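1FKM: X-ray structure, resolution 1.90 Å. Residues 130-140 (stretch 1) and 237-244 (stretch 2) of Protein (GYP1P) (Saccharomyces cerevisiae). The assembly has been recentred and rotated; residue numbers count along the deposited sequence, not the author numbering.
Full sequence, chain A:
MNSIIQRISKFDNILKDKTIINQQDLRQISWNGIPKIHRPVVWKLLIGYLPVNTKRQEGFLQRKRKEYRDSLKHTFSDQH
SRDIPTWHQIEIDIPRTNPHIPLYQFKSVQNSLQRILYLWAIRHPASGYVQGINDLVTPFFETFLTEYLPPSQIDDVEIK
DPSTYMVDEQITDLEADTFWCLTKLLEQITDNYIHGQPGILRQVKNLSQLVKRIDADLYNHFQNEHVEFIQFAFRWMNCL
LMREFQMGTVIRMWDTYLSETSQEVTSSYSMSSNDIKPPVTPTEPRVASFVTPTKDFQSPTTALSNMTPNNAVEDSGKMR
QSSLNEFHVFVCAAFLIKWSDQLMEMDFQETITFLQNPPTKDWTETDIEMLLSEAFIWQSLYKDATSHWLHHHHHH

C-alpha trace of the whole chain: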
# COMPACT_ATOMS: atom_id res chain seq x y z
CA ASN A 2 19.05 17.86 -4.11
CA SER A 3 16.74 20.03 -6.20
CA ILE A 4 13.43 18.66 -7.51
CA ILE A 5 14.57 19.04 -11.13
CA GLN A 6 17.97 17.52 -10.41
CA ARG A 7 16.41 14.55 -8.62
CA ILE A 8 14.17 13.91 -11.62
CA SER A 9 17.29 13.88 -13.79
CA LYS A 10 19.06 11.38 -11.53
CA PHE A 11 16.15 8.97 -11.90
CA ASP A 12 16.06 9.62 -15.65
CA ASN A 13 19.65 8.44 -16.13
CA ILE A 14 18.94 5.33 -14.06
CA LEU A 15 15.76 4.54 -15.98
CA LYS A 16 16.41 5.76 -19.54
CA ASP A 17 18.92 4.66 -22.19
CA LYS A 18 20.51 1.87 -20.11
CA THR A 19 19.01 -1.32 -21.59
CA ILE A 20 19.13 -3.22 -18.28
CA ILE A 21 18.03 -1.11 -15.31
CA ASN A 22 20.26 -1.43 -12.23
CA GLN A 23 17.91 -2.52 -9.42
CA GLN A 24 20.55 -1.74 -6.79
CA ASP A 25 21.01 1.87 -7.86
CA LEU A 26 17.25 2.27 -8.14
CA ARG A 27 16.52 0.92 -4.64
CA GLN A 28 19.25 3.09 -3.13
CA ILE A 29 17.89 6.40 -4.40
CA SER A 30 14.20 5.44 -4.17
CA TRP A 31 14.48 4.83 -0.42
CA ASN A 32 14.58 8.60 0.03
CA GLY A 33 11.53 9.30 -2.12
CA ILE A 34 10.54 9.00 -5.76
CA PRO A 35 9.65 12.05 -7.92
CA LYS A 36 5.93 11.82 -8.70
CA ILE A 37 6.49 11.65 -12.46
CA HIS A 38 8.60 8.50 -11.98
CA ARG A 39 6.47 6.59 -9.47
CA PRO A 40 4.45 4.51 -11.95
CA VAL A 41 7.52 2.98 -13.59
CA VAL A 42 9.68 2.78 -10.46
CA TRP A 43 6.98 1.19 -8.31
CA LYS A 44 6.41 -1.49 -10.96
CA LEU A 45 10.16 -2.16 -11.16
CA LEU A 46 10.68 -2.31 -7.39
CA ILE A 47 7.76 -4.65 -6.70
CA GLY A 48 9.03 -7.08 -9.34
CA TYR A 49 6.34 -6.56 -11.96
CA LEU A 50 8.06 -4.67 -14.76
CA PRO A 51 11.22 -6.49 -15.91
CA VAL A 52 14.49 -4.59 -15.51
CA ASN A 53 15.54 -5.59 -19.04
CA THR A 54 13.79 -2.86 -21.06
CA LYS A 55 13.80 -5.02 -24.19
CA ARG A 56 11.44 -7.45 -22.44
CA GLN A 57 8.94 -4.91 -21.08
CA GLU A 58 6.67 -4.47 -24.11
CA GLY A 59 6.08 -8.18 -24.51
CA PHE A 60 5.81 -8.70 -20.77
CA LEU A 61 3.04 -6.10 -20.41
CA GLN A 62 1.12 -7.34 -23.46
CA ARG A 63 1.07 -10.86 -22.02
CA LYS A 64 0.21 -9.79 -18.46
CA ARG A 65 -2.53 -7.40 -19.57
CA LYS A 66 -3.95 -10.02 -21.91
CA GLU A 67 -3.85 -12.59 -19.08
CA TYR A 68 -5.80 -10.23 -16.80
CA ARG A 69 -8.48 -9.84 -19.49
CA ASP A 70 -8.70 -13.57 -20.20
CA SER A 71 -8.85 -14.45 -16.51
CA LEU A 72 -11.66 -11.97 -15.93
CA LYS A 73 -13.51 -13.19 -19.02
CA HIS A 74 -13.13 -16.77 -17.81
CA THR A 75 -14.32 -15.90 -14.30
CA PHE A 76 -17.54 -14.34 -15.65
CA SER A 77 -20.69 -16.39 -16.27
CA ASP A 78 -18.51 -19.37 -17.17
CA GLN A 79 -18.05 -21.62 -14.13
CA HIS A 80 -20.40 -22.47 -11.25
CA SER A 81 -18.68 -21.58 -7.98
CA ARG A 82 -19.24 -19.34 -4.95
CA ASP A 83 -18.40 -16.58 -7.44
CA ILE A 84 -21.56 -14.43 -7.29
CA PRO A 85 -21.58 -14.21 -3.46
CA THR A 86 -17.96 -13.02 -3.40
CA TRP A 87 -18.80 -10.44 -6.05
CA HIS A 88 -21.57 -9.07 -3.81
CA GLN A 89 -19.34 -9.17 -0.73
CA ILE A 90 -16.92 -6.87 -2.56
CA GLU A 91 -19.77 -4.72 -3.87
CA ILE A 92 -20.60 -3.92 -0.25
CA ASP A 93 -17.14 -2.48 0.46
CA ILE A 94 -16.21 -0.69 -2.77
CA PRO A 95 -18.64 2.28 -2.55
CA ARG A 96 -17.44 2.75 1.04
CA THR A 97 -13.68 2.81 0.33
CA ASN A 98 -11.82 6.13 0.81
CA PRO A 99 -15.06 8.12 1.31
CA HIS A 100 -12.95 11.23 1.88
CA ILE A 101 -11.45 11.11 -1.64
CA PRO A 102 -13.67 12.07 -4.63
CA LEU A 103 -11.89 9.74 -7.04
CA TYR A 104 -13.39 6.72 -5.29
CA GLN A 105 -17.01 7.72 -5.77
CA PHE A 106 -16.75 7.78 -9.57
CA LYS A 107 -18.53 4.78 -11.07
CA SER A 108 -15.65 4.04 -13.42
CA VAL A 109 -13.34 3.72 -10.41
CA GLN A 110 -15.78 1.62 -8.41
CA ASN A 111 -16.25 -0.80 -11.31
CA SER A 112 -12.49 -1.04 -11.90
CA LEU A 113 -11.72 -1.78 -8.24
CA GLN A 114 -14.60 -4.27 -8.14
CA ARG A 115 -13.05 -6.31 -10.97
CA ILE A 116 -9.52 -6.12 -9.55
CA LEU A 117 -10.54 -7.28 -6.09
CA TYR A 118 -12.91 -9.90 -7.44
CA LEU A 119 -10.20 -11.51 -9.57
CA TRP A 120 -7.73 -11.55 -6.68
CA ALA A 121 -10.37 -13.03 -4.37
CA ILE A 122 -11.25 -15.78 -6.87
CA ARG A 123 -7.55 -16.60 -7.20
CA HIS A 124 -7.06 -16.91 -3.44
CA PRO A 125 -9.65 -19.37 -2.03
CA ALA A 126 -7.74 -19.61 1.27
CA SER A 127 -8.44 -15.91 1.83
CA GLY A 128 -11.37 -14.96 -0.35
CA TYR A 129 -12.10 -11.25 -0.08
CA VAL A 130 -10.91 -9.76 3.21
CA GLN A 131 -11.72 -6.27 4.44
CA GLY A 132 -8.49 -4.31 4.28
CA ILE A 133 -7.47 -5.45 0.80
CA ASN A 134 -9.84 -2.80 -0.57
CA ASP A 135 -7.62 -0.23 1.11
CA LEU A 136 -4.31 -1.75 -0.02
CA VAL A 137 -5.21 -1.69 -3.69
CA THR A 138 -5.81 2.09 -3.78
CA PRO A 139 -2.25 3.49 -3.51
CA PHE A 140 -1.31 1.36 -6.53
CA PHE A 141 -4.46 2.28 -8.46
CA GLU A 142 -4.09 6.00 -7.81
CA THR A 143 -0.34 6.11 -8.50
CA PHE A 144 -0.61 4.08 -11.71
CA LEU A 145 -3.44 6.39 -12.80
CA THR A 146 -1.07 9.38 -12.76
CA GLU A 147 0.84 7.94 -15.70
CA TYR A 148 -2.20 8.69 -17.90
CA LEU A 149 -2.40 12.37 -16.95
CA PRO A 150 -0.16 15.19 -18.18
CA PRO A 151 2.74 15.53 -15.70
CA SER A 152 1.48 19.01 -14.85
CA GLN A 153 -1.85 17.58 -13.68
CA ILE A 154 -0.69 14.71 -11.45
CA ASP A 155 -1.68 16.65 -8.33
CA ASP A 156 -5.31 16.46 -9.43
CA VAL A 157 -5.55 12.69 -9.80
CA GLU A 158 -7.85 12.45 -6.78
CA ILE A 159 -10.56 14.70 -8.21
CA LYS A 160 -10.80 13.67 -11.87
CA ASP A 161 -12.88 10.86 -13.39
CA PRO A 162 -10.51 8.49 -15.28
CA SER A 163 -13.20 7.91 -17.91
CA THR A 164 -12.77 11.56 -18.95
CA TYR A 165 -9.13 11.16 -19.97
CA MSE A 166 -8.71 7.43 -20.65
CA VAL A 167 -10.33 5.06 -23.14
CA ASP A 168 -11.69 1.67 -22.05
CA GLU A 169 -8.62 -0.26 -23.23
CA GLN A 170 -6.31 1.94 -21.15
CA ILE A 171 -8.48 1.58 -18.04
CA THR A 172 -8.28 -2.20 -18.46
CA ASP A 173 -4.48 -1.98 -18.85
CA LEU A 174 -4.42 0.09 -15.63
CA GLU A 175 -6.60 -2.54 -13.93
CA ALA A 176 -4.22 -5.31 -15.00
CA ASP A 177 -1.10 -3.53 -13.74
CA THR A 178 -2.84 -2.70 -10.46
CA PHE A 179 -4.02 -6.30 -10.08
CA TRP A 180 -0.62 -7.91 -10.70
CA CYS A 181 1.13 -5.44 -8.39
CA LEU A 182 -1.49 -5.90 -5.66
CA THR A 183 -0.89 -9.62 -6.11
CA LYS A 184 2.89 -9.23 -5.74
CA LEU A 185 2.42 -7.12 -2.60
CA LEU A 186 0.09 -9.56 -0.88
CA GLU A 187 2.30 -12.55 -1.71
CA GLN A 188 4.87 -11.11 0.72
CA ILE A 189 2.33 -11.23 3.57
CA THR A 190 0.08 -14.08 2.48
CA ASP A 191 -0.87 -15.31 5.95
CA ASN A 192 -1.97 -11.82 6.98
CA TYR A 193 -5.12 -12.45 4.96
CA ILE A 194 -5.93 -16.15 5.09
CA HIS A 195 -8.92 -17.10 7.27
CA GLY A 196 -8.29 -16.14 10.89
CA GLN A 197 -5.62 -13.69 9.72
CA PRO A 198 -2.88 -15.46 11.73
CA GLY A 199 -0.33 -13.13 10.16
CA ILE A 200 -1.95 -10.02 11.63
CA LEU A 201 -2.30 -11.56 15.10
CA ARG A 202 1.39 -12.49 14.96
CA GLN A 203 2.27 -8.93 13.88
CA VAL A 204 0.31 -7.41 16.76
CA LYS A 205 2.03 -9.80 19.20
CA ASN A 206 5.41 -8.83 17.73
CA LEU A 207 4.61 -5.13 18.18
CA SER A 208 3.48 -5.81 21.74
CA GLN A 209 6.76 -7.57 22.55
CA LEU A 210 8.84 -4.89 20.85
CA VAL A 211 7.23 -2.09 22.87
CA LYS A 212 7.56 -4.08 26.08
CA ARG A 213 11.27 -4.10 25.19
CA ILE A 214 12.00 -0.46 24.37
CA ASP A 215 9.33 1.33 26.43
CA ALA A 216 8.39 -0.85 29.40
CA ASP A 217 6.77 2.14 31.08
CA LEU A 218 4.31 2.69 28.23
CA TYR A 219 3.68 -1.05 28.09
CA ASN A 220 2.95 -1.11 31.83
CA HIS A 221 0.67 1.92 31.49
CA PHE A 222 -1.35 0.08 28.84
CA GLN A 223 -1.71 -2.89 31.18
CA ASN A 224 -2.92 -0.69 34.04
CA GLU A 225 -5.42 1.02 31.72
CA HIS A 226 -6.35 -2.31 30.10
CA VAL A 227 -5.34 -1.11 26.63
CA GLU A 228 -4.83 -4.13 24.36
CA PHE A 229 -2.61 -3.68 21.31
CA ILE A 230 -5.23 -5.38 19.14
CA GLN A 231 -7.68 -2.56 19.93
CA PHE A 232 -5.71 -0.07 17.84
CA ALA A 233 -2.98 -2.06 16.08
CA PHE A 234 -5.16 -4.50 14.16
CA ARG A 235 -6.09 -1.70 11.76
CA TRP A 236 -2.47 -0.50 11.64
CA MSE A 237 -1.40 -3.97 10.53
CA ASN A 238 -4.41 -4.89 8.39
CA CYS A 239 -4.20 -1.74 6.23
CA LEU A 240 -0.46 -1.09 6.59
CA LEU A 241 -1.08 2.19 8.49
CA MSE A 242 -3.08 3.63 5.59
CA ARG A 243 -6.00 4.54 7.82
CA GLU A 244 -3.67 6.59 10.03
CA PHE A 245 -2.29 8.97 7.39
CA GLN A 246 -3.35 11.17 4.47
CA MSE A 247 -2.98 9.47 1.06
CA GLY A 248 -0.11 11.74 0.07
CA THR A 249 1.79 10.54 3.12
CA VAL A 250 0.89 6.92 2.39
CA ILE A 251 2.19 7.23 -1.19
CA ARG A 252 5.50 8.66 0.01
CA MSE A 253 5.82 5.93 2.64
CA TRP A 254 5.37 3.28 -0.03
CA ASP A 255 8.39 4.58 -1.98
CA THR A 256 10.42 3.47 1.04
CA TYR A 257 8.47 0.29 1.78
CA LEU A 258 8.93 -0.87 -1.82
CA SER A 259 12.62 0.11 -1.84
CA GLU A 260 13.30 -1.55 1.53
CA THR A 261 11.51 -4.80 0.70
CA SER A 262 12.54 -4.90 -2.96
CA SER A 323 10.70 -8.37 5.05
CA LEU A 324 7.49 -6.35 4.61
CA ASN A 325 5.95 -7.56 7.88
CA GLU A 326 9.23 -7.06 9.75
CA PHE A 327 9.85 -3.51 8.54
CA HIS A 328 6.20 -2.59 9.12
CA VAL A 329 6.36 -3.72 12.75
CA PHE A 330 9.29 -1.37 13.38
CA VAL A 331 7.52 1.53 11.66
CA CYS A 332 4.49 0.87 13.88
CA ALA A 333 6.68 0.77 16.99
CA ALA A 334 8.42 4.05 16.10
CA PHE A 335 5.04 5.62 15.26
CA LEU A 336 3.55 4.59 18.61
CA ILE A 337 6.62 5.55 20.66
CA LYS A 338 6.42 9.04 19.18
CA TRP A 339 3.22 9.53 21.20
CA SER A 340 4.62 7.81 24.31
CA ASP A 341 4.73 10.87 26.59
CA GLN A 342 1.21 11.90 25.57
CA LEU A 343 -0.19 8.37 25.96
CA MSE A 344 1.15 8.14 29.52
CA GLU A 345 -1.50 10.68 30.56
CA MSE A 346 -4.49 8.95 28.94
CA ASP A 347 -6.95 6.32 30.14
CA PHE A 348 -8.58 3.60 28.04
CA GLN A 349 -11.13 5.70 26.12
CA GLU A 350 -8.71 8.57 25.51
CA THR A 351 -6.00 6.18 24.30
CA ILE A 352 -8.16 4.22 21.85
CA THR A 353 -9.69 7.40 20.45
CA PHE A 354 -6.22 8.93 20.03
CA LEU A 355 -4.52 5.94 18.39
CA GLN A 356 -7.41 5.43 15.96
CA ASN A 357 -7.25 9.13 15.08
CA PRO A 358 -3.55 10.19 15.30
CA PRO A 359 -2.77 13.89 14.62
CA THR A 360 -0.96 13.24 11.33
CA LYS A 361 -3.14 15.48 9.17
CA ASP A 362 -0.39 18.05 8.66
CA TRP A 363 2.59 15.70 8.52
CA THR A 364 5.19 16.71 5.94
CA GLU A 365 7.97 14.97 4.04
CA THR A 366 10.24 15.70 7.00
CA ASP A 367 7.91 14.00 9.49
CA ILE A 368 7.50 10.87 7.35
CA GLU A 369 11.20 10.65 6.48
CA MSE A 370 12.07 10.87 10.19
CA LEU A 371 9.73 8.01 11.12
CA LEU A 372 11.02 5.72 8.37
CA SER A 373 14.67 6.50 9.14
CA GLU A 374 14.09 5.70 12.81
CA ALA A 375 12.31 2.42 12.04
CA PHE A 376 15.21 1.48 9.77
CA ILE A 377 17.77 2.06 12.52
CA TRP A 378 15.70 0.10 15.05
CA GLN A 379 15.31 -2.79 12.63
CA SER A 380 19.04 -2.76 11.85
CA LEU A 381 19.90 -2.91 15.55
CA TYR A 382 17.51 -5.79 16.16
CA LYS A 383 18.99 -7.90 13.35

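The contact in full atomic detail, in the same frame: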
# COMPACT_ATOMS: atom_id res chain seq x y z
N VAL A 130 -11.07 -10.11 1.81
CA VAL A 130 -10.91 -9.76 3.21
C VAL A 130 -10.86 -8.25 3.33
O VAL A 130 -10.10 -7.58 2.62
CB VAL A 130 -9.61 -10.35 3.79
CG1 VAL A 130 -9.52 -10.04 5.29
CG2 VAL A 130 -9.57 -11.84 3.54
N GLN A 131 -11.67 -7.70 4.22
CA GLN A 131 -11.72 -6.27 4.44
C GLN A 131 -10.30 -5.82 4.78
O GLN A 131 -9.64 -6.41 5.66
CB GLN A 131 -12.69 -5.92 5.57
CG GLN A 131 -13.02 -4.45 5.67
CD GLN A 131 -14.23 -4.18 6.55
OE1 GLN A 131 -14.21 -4.46 7.75
NE2 GLN A 131 -15.29 -3.64 5.95
N GLY A 132 -9.83 -4.80 4.08
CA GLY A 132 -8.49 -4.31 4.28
C GLY A 132 -7.78 -4.32 2.94
O GLY A 132 -6.97 -3.44 2.63
N ILE A 133 -8.08 -5.33 2.12
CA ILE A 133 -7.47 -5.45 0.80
C ILE A 133 -8.02 -4.34 -0.09
O ILE A 133 -7.35 -3.89 -1.03
CB ILE A 133 -7.78 -6.81 0.16
CG1 ILE A 133 -7.24 -7.94 1.04
CG2 ILE A 133 -7.15 -6.88 -1.22
CD1 ILE A 133 -5.74 -7.88 1.25
N ASN A 134 -9.23 -3.89 0.20
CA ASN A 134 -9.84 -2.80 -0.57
C ASN A 134 -9.06 -1.52 -0.34
O ASN A 134 -9.02 -0.64 -1.20
CB ASN A 134 -11.31 -2.61 -0.17
CG ASN A 134 -11.49 -2.33 1.30
OD1 ASN A 134 -10.99 -3.07 2.16
ND2 ASN A 134 -12.23 -1.27 1.62
N ASP A 135 -8.43 -1.41 0.82
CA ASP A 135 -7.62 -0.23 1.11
C ASP A 135 -6.27 -0.35 0.42
O ASP A 135 -5.81 0.60 -0.23
CB ASP A 135 -7.39 -0.08 2.62
CG ASP A 135 -8.67 0.19 3.39
OD1 ASP A 135 -9.33 1.22 3.11
OD2 ASP A 135 -9.01 -0.63 4.26
N LEU A 136 -5.64 -1.51 0.55
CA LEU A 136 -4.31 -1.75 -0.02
C LEU A 136 -4.18 -1.58 -1.51
O LEU A 136 -3.10 -1.26 -2.01
CB LEU A 136 -3.80 -3.14 0.37
CG LEU A 136 -3.51 -3.36 1.85
CD1 LEU A 136 -2.94 -4.76 2.05
CD2 LEU A 136 -2.52 -2.31 2.34
N VAL A 137 -5.26 -1.82 -2.25
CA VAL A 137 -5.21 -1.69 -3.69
C VAL A 137 -5.18 -0.23 -4.16
O VAL A 137 -4.62 0.06 -5.22
CB VAL A 137 -6.44 -2.40 -4.36
CG1 VAL A 137 -7.72 -1.62 -4.06
CG2 VAL A 137 -6.23 -2.53 -5.87
N THR A 138 -5.72 0.68 -3.36
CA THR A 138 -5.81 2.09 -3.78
C THR A 138 -4.53 2.89 -4.04
O THR A 138 -4.49 3.68 -5.00
CB THR A 138 -6.78 2.89 -2.85
OG1 THR A 138 -6.28 2.93 -1.51
CG2 THR A 138 -8.14 2.20 -2.83
N PRO A 139 -3.47 2.72 -3.22
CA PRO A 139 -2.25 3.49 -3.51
C PRO A 139 -1.68 3.12 -4.88
O PRO A 139 -1.14 3.97 -5.59
CB PRO A 139 -1.31 3.11 -2.36
CG PRO A 139 -2.28 2.84 -1.23
CD PRO A 139 -3.37 2.04 -1.92
N PHE A 140 -1.79 1.84 -5.24
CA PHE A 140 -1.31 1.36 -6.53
C PHE A 140 -2.18 1.94 -7.64
O PHE A 140 -1.67 2.48 -8.62
CB PHE A 140 -1.41 -0.17 -6.62
CG PHE A 140 -0.32 -0.90 -5.90
CD1 PHE A 140 1.02 -0.61 -6.16
CD2 PHE A 140 -0.63 -1.89 -4.98
CE1 PHE A 140 2.03 -1.31 -5.51
CE2 PHE A 140 0.38 -2.59 -4.33
CZ PHE A 140 1.71 -2.30 -4.59
N MSE A 237 -1.97 -2.84 11.25
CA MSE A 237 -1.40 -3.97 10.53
C MSE A 237 -2.20 -4.37 9.30
O MSE A 237 -1.64 -4.57 8.22
CB MSE A 237 -1.28 -5.17 11.47
CG MSE A 237 0.14 -5.55 11.80
SE MSE A 237 1.17 -4.06 12.46
CE MSE A 237 1.04 -4.42 14.35
N ASN A 238 -3.52 -4.48 9.46
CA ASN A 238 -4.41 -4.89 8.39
C ASN A 238 -4.37 -3.99 7.15
O ASN A 238 -4.44 -4.49 6.02
CB ASN A 238 -5.85 -4.98 8.92
CG ASN A 238 -6.76 -5.78 8.01
OD1 ASN A 238 -6.43 -6.90 7.62
ND2 ASN A 238 -7.92 -5.22 7.68
N CYS A 239 -4.23 -2.68 7.35
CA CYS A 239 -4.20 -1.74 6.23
C CYS A 239 -2.84 -1.06 6.07
O CYS A 239 -2.74 -0.04 5.40
CB CYS A 239 -5.29 -0.67 6.43
SG CYS A 239 -6.91 -1.33 6.87
N LEU A 240 -1.80 -1.64 6.66
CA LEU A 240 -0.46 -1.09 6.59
C LEU A 240 -0.42 0.42 6.91
O LEU A 240 0.17 1.21 6.16
CB LEU A 240 0.16 -1.34 5.21
CG LEU A 240 0.43 -2.80 4.82
CD1 LEU A 240 1.07 -2.85 3.44
CD2 LEU A 240 1.35 -3.46 5.84
N LEU A 241 -1.05 0.80 8.02
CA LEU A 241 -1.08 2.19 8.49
C LEU A 241 -1.80 3.19 7.59
O LEU A 241 -1.85 4.39 7.91
CB LEU A 241 0.34 2.69 8.76
CG LEU A 241 1.01 2.23 10.05
CD1 LEU A 241 2.46 2.70 10.10
CD2 LEU A 241 0.24 2.77 11.24
N MSE A 242 -2.38 2.73 6.50
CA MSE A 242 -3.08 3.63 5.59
C MSE A 242 -4.19 4.45 6.22
O MSE A 242 -4.42 5.60 5.85
CB MSE A 242 -3.66 2.86 4.42
CG MSE A 242 -2.66 2.44 3.38
SE MSE A 242 -3.66 1.67 1.93
CE MSE A 242 -4.68 3.25 1.43
N ARG A 243 -4.90 3.86 7.18
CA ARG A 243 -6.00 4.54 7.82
C ARG A 243 -5.54 5.53 8.89
O ARG A 243 -6.37 6.16 9.55
CB ARG A 243 -6.95 3.51 8.45
CG ARG A 243 -7.42 2.45 7.46
CD ARG A 243 -8.43 3.02 6.48
NE ARG A 243 -9.75 3.15 7.10
CZ ARG A 243 -10.49 2.13 7.49
NH1 ARG A 243 -10.06 0.89 7.33
NH2 ARG A 243 -11.67 2.34 8.06
N GLU A 244 -4.23 5.68 9.04
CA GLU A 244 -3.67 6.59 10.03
C GLU A 244 -2.99 7.80 9.42
O GLU A 244 -2.49 8.67 10.14
CB GLU A 244 -2.64 5.86 10.90
CG GLU A 244 -2.98 4.41 11.23
CD GLU A 244 -4.36 4.26 11.81
OE1 GLU A 244 -4.71 5.03 12.72
OE2 GLU A 244 -5.10 3.35 11.36

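What ties the two stretches together near their closest backbone approach? N238, with chi1 in the t rotamer, extends its amide so that N238 ND2 donates a nearly straight hydrogen bond to Q131 O, 2.9 Å away. G132 follows, its CA 5.4 Å from the CA of C239. Glycine suits this position twice over: its phi/psi of 125/-36 would jam a CB against the preceding carbonyl, and that CB would also lie 2.4 Å from N238 ND2.

How is the charge of D135 met? The CA-to-CB bond of this buried aspartate points toward the second stretch, and D135 OD2 forms a salt bridge with R243 NH1 at 3.6 Å, a long one. R243 is itself exposed, its side chain folded through m rotamers at chi1, chi2 and chi3. The same D135 OD2 lies 3.4 Å from C239 SG.

What fills the space beyond the polar groups? Selenomethionine M242 has the most surface buried by the other stretch, its long, flexible side chain reaching in among D135, L136, T138 and P139. M242 SE sits 3.2 Å from D135 O, a carbonyl that also accepts a hydrogen bond from T138 OG1. The terminal M242 CE packs 3.6 Å from P139 CG, while L136 CD2 lies 4.2 Å from M242 SE and 3.8 Å from L240 CD1, closing a buried apolar patch.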